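Local structure of phosphomethylpyrimidine kinase (Pyrococcus furiosus, 2PB9) at residues S94-R99 with E181-L186; P24-P29 with S101-E106. The protein probably makes thiamine phosphate from its pyrimidine and thiazole precursors through this C-terminal ThiN domain, while the ThiD section of the enzyme is thought to phosphorylate hydroxymethylpyrimidine and its phosphate. All coordinates share one frame; numbering follows the deposited sequence.

Contact 1 of 2, residues S94-R99 with E181-L186; sequences SAINIR and EKIKML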
# COMPACT_ATOMS: atom_id res chain seq x y z
N SER A 94 -7.06 -24.09 19.35
CA SER A 94 -5.62 -24.09 19.16
C SER A 94 -5.37 -23.48 17.80
O SER A 94 -6.24 -23.52 16.92
CB SER A 94 -5.05 -25.51 19.21
OG SER A 94 -3.63 -25.48 19.15
N ALA A 95 -4.19 -22.89 17.63
CA ALA A 95 -3.83 -22.27 16.36
C ALA A 95 -2.35 -21.92 16.39
O ALA A 95 -1.71 -22.03 17.44
CB ALA A 95 -4.67 -21.01 16.12
N ILE A 96 -1.83 -21.51 15.25
CA ILE A 96 -0.43 -21.10 15.15
C ILE A 96 -0.24 -20.24 13.91
O ILE A 96 -0.86 -20.47 12.87
CB ILE A 96 0.51 -22.33 15.06
CG1 ILE A 96 1.96 -21.87 15.11
CG2 ILE A 96 0.28 -23.09 13.76
CD1 ILE A 96 2.94 -23.01 15.19
N ASN A 97 0.58 -19.20 14.02
CA ASN A 97 0.80 -18.37 12.86
C ASN A 97 2.20 -18.59 12.31
O ASN A 97 3.19 -18.58 13.04
CB ASN A 97 0.57 -16.88 13.17
CG ASN A 97 1.58 -16.31 14.17
OD1 ASN A 97 1.43 -16.46 15.38
ND2 ASN A 97 2.61 -15.65 13.65
N ILE A 98 2.26 -18.84 11.00
CA ILE A 98 3.54 -19.05 10.35
C ILE A 98 3.71 -18.08 9.20
O ILE A 98 2.75 -17.47 8.74
CB ILE A 98 3.66 -20.48 9.83
CG1 ILE A 98 2.49 -20.81 8.91
CG2 ILE A 98 3.68 -21.45 11.00
CD1 ILE A 98 2.59 -22.20 8.27
N ARG A 99 4.96 -17.96 8.76
CA ARG A 99 5.35 -17.09 7.67
C ARG A 99 4.57 -17.35 6.38
O ARG A 99 4.18 -18.48 6.09
CB ARG A 99 6.85 -17.27 7.40
CG ARG A 99 7.48 -16.17 6.59
CD ARG A 99 8.98 -16.32 6.62
NE ARG A 99 9.41 -17.53 5.92
CZ ARG A 99 9.51 -17.63 4.60
NH1 ARG A 99 9.22 -16.60 3.82
NH2 ARG A 99 9.90 -18.78 4.06
N GLU A 181 0.36 -31.36 13.80
CA GLU A 181 0.32 -32.39 12.78
C GLU A 181 0.22 -31.80 11.39
O GLU A 181 0.83 -32.31 10.45
CB GLU A 181 -0.82 -33.37 13.06
CG GLU A 181 -0.66 -34.08 14.41
CD GLU A 181 -1.65 -35.23 14.64
OE1 GLU A 181 -1.54 -36.26 13.93
OE2 GLU A 181 -2.52 -35.11 15.54
N LYS A 182 -0.53 -30.71 11.24
CA LYS A 182 -0.67 -30.07 9.93
C LYS A 182 0.70 -29.51 9.54
O LYS A 182 1.11 -29.56 8.39
CB LYS A 182 -1.67 -28.91 9.98
CG LYS A 182 -3.05 -29.25 10.47
CD LYS A 182 -3.98 -29.60 9.33
CE LYS A 182 -5.36 -29.97 9.85
NZ LYS A 182 -5.31 -31.16 10.76
N ILE A 183 1.39 -28.95 10.53
CA ILE A 183 2.69 -28.36 10.29
C ILE A 183 3.67 -29.42 9.84
O ILE A 183 4.44 -29.22 8.89
CB ILE A 183 3.23 -27.67 11.57
CG1 ILE A 183 2.29 -26.53 11.96
CG2 ILE A 183 4.65 -27.16 11.34
CD1 ILE A 183 2.14 -25.46 10.88
N LYS A 184 3.64 -30.57 10.52
CA LYS A 184 4.52 -31.67 10.17
C LYS A 184 4.35 -32.01 8.69
O LYS A 184 5.33 -32.22 7.98
CB LYS A 184 4.20 -32.89 11.06
CG LYS A 184 4.82 -32.82 12.47
CD LYS A 184 4.21 -33.87 13.40
CE LYS A 184 5.26 -34.65 14.19
NZ LYS A 184 6.13 -33.78 15.03
N MSE A 185 3.10 -32.06 8.23
CA MSE A 185 2.79 -32.36 6.83
C MSE A 185 3.47 -31.35 5.92
O MSE A 185 4.07 -31.72 4.90
CB MSE A 185 1.28 -32.27 6.58
CG MSE A 185 0.43 -33.38 7.15
SE MSE A 185 -1.45 -33.04 6.75
CE MSE A 185 -2.12 -32.87 8.56
N LEU A 186 3.35 -30.09 6.29
CA LEU A 186 3.92 -28.98 5.54
C LEU A 186 5.39 -29.18 5.20
O LEU A 186 5.95 -28.46 4.38
CB LEU A 186 3.74 -27.68 6.32
CG LEU A 186 3.95 -26.38 5.54
CD1 LEU A 186 3.05 -26.36 4.32
CD2 LEU A 186 3.65 -25.20 6.45
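I183 lowers its CD1 methyl between I96 and I98, a worked example of a helix packing on the face of a beta sheet. The domain belongs to the ThiN family, and the strand concerned, 94-98, is the middle one of a seven-stranded mixed sheet, antiparallel to both neighbours, 35-38 and 168-173. Helix 176-185 follows strand 168-173 closely in the chain and turns back over the sheet, so its last turn meets strand 94-98 with side chains alone. The backbones stay well apart, 9.3 Å between CA of I96 and CA of I183, and the space is bridged entirely by hydrocarbon. I183 buries the largest area of any residue here. Its CD1 lies 4.2 Å from CG2 of I96, where the two side chains pass at a slant, and 4.2 Å from CD1 of I98. I96 presents its short branch to the helix, because CG1 is turned anti to the backbone N (chi1 -174°); on the same side of the sheet it also packs against V179, one turn earlier in the helix. N97, the residue between the two isoleucines, points away from the helix and spends its amide on the loop before strand 35-38: OD1 accepts from N34 N and ND2 donates to G32 O. I96 and I98 thus face the helix with N97 directed the other way. I98 has CG1 placed between backbone N and carbonyl carbon (chi1 55°) and the chain extended beyond it, and it meets L186 tip to tip, CD1 to CD2 at 3.7 Å.

Contact 2 of 2, residues P24-P29 with S101-E106; sequences PVRLIP and SREIIE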
# COMPACT_ATOMS: atom_id res chain seq x y z
N PRO A 24 11.46 -25.86 12.32
CA PRO A 24 10.76 -25.18 11.23
C PRO A 24 11.20 -23.72 11.06
O PRO A 24 10.44 -22.79 11.35
CB PRO A 24 9.32 -25.28 11.67
CG PRO A 24 9.44 -25.04 13.15
CD PRO A 24 10.64 -25.88 13.54
N VAL A 25 12.41 -23.51 10.59
CA VAL A 25 12.92 -22.16 10.42
C VAL A 25 12.27 -21.41 9.25
O VAL A 25 11.90 -20.24 9.39
CB VAL A 25 14.45 -22.16 10.23
CG1 VAL A 25 15.01 -20.76 10.45
CG2 VAL A 25 15.08 -23.16 11.19
N ARG A 26 12.12 -22.07 8.11
CA ARG A 26 11.53 -21.40 6.95
C ARG A 26 10.11 -20.92 7.20
O ARG A 26 9.64 -20.03 6.49
CB ARG A 26 11.55 -22.31 5.73
CG ARG A 26 10.61 -23.51 5.81
CD ARG A 26 10.76 -24.42 4.59
NE ARG A 26 10.00 -23.95 3.42
CZ ARG A 26 8.86 -24.49 3.01
NH1 ARG A 26 8.33 -25.52 3.68
NH2 ARG A 26 8.24 -24.01 1.94
N LEU A 27 9.44 -21.51 8.19
CA LEU A 27 8.06 -21.16 8.50
C LEU A 27 7.86 -20.03 9.51
O LEU A 27 6.74 -19.58 9.72
CB LEU A 27 7.31 -22.40 8.99
CG LEU A 27 7.19 -23.61 8.04
CD1 LEU A 27 6.31 -24.68 8.67
CD2 LEU A 27 6.60 -23.15 6.71
N ILE A 28 8.94 -19.57 10.13
CA ILE A 28 8.85 -18.51 11.13
C ILE A 28 8.89 -17.11 10.54
O ILE A 28 9.84 -16.76 9.85
CB ILE A 28 10.01 -18.64 12.16
CG1 ILE A 28 9.95 -20.00 12.85
CG2 ILE A 28 9.94 -17.52 13.19
CD1 ILE A 28 8.84 -20.14 13.84
N PRO A 29 7.87 -16.28 10.80
CA PRO A 29 7.88 -14.91 10.27
C PRO A 29 8.84 -14.03 11.07
O PRO A 29 9.51 -14.51 12.00
CB PRO A 29 6.42 -14.46 10.43
CG PRO A 29 5.97 -15.21 11.64
CD PRO A 29 6.57 -16.58 11.44
N SER A 101 4.42 -16.87 2.07
CA SER A 101 5.24 -16.73 0.87
C SER A 101 4.61 -17.61 -0.21
O SER A 101 3.88 -18.55 0.12
CB SER A 101 6.70 -17.14 1.12
OG SER A 101 6.86 -18.54 1.09
N ARG A 102 4.86 -17.28 -1.47
CA ARG A 102 4.30 -18.05 -2.58
C ARG A 102 4.49 -19.54 -2.40
O ARG A 102 3.55 -20.32 -2.50
CB ARG A 102 4.94 -17.62 -3.91
CG ARG A 102 6.47 -17.53 -3.88
CD ARG A 102 7.08 -17.79 -5.28
NE ARG A 102 8.51 -17.48 -5.30
CZ ARG A 102 9.04 -16.39 -5.87
NH1 ARG A 102 8.27 -15.49 -6.49
NH2 ARG A 102 10.36 -16.19 -5.80
N GLU A 103 5.72 -19.93 -2.12
CA GLU A 103 6.04 -21.33 -1.94
C GLU A 103 5.21 -22.01 -0.86
O GLU A 103 4.56 -23.03 -1.11
CB GLU A 103 7.53 -21.47 -1.63
CG GLU A 103 8.10 -22.83 -1.94
CD GLU A 103 9.59 -22.77 -2.21
OE1 GLU A 103 10.00 -22.04 -3.15
OE2 GLU A 103 10.36 -23.44 -1.49
N ILE A 104 5.23 -21.44 0.35
CA ILE A 104 4.49 -22.04 1.46
C ILE A 104 3.01 -22.15 1.17
O ILE A 104 2.41 -23.21 1.38
CB ILE A 104 4.71 -21.24 2.76
CG1 ILE A 104 6.21 -21.24 3.10
CG2 ILE A 104 3.90 -21.85 3.90
CD1 ILE A 104 6.57 -20.45 4.32
N ILE A 105 2.41 -21.08 0.67
CA ILE A 105 1.00 -21.12 0.38
C ILE A 105 0.70 -22.11 -0.76
O ILE A 105 -0.23 -22.91 -0.64
CB ILE A 105 0.48 -19.71 0.04
CG1 ILE A 105 -1.04 -19.69 0.14
CG2 ILE A 105 0.95 -19.29 -1.34
CD1 ILE A 105 -1.59 -20.13 1.50
N GLU A 106 1.48 -22.08 -1.85
CA GLU A 106 1.25 -23.02 -2.95
C GLU A 106 1.29 -24.44 -2.39
O GLU A 106 0.42 -25.27 -2.67
CB GLU A 106 2.32 -22.92 -4.05
CG GLU A 106 2.63 -21.54 -4.65
CD GLU A 106 1.39 -20.71 -4.99
OE1 GLU A 106 0.34 -21.31 -5.34
OE2 GLU A 106 1.47 -19.46 -4.91
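R26 lays the end of its long side chain alongside I104, the two running past each other in opposite directions, and brings guanidinium NH2 to 3.6 Å from I104 CG1. The guanidinium plane is oblique to this branch, and a bend at chi3 (-82°) helps steer the group toward the helix. L27 meets another side of I104: its CD2 lies 3.6 Å from I104 CD1, the two side chains crossing at a slant. I104 therefore serves as the shared platform, buried, with R26 and L27 arriving from adjacent positions of a type I turn, V25 to I28, closed by the bond from I28 N to V25 O. K59 NZ bonds to O of both V25 and I28. The arrangement illustrates how a turn in the loop between helix 5-21 and strand 35-38 can pack on the first turn of a helix, here 102-114. That turn is capped at its start by S101, the N-cap residue, whose OG accepts a weak but nearly straight bond from I104 N (3.4 Å, 173°). Further out, R26 crosses E103 at about a right angle, with NH2 4.1 Å from E103 CG. The carboxylate is no closer: E103 OE2 stands 4.1 Å from R26 NH2, well out of the guanidinium plane, so no N-H is aimed at it. The chemistry thus divides by depth. Inside, L27 and I104 make an ordinary apolar contact; toward the surface, where R26 and E103 are exposed, the guanidinium packs against hydrocarbon of I104 and E103, with probably a weak charge attraction and no directed bond.

Along the chain the four segments alternate: 24-29, 94-99, 101-106, 181-186. The loop of contact 2 comes first and the helix of contact 1 last, while strand 94-98 runs almost directly into helix 102-114, supplying one partner to each contact. Their centres lie about 10 Å apart, on the same side of the chain's centre, contact 1 being the deeper. They also touch: R99 probably bonds through its N to L27 O and through NE to R26 O, and L27 packs on L186. The end of the central strand, two helices and the loop following helix 5-21 thus form one continuous patch within the single ThiN domain, joining segments distant in sequence.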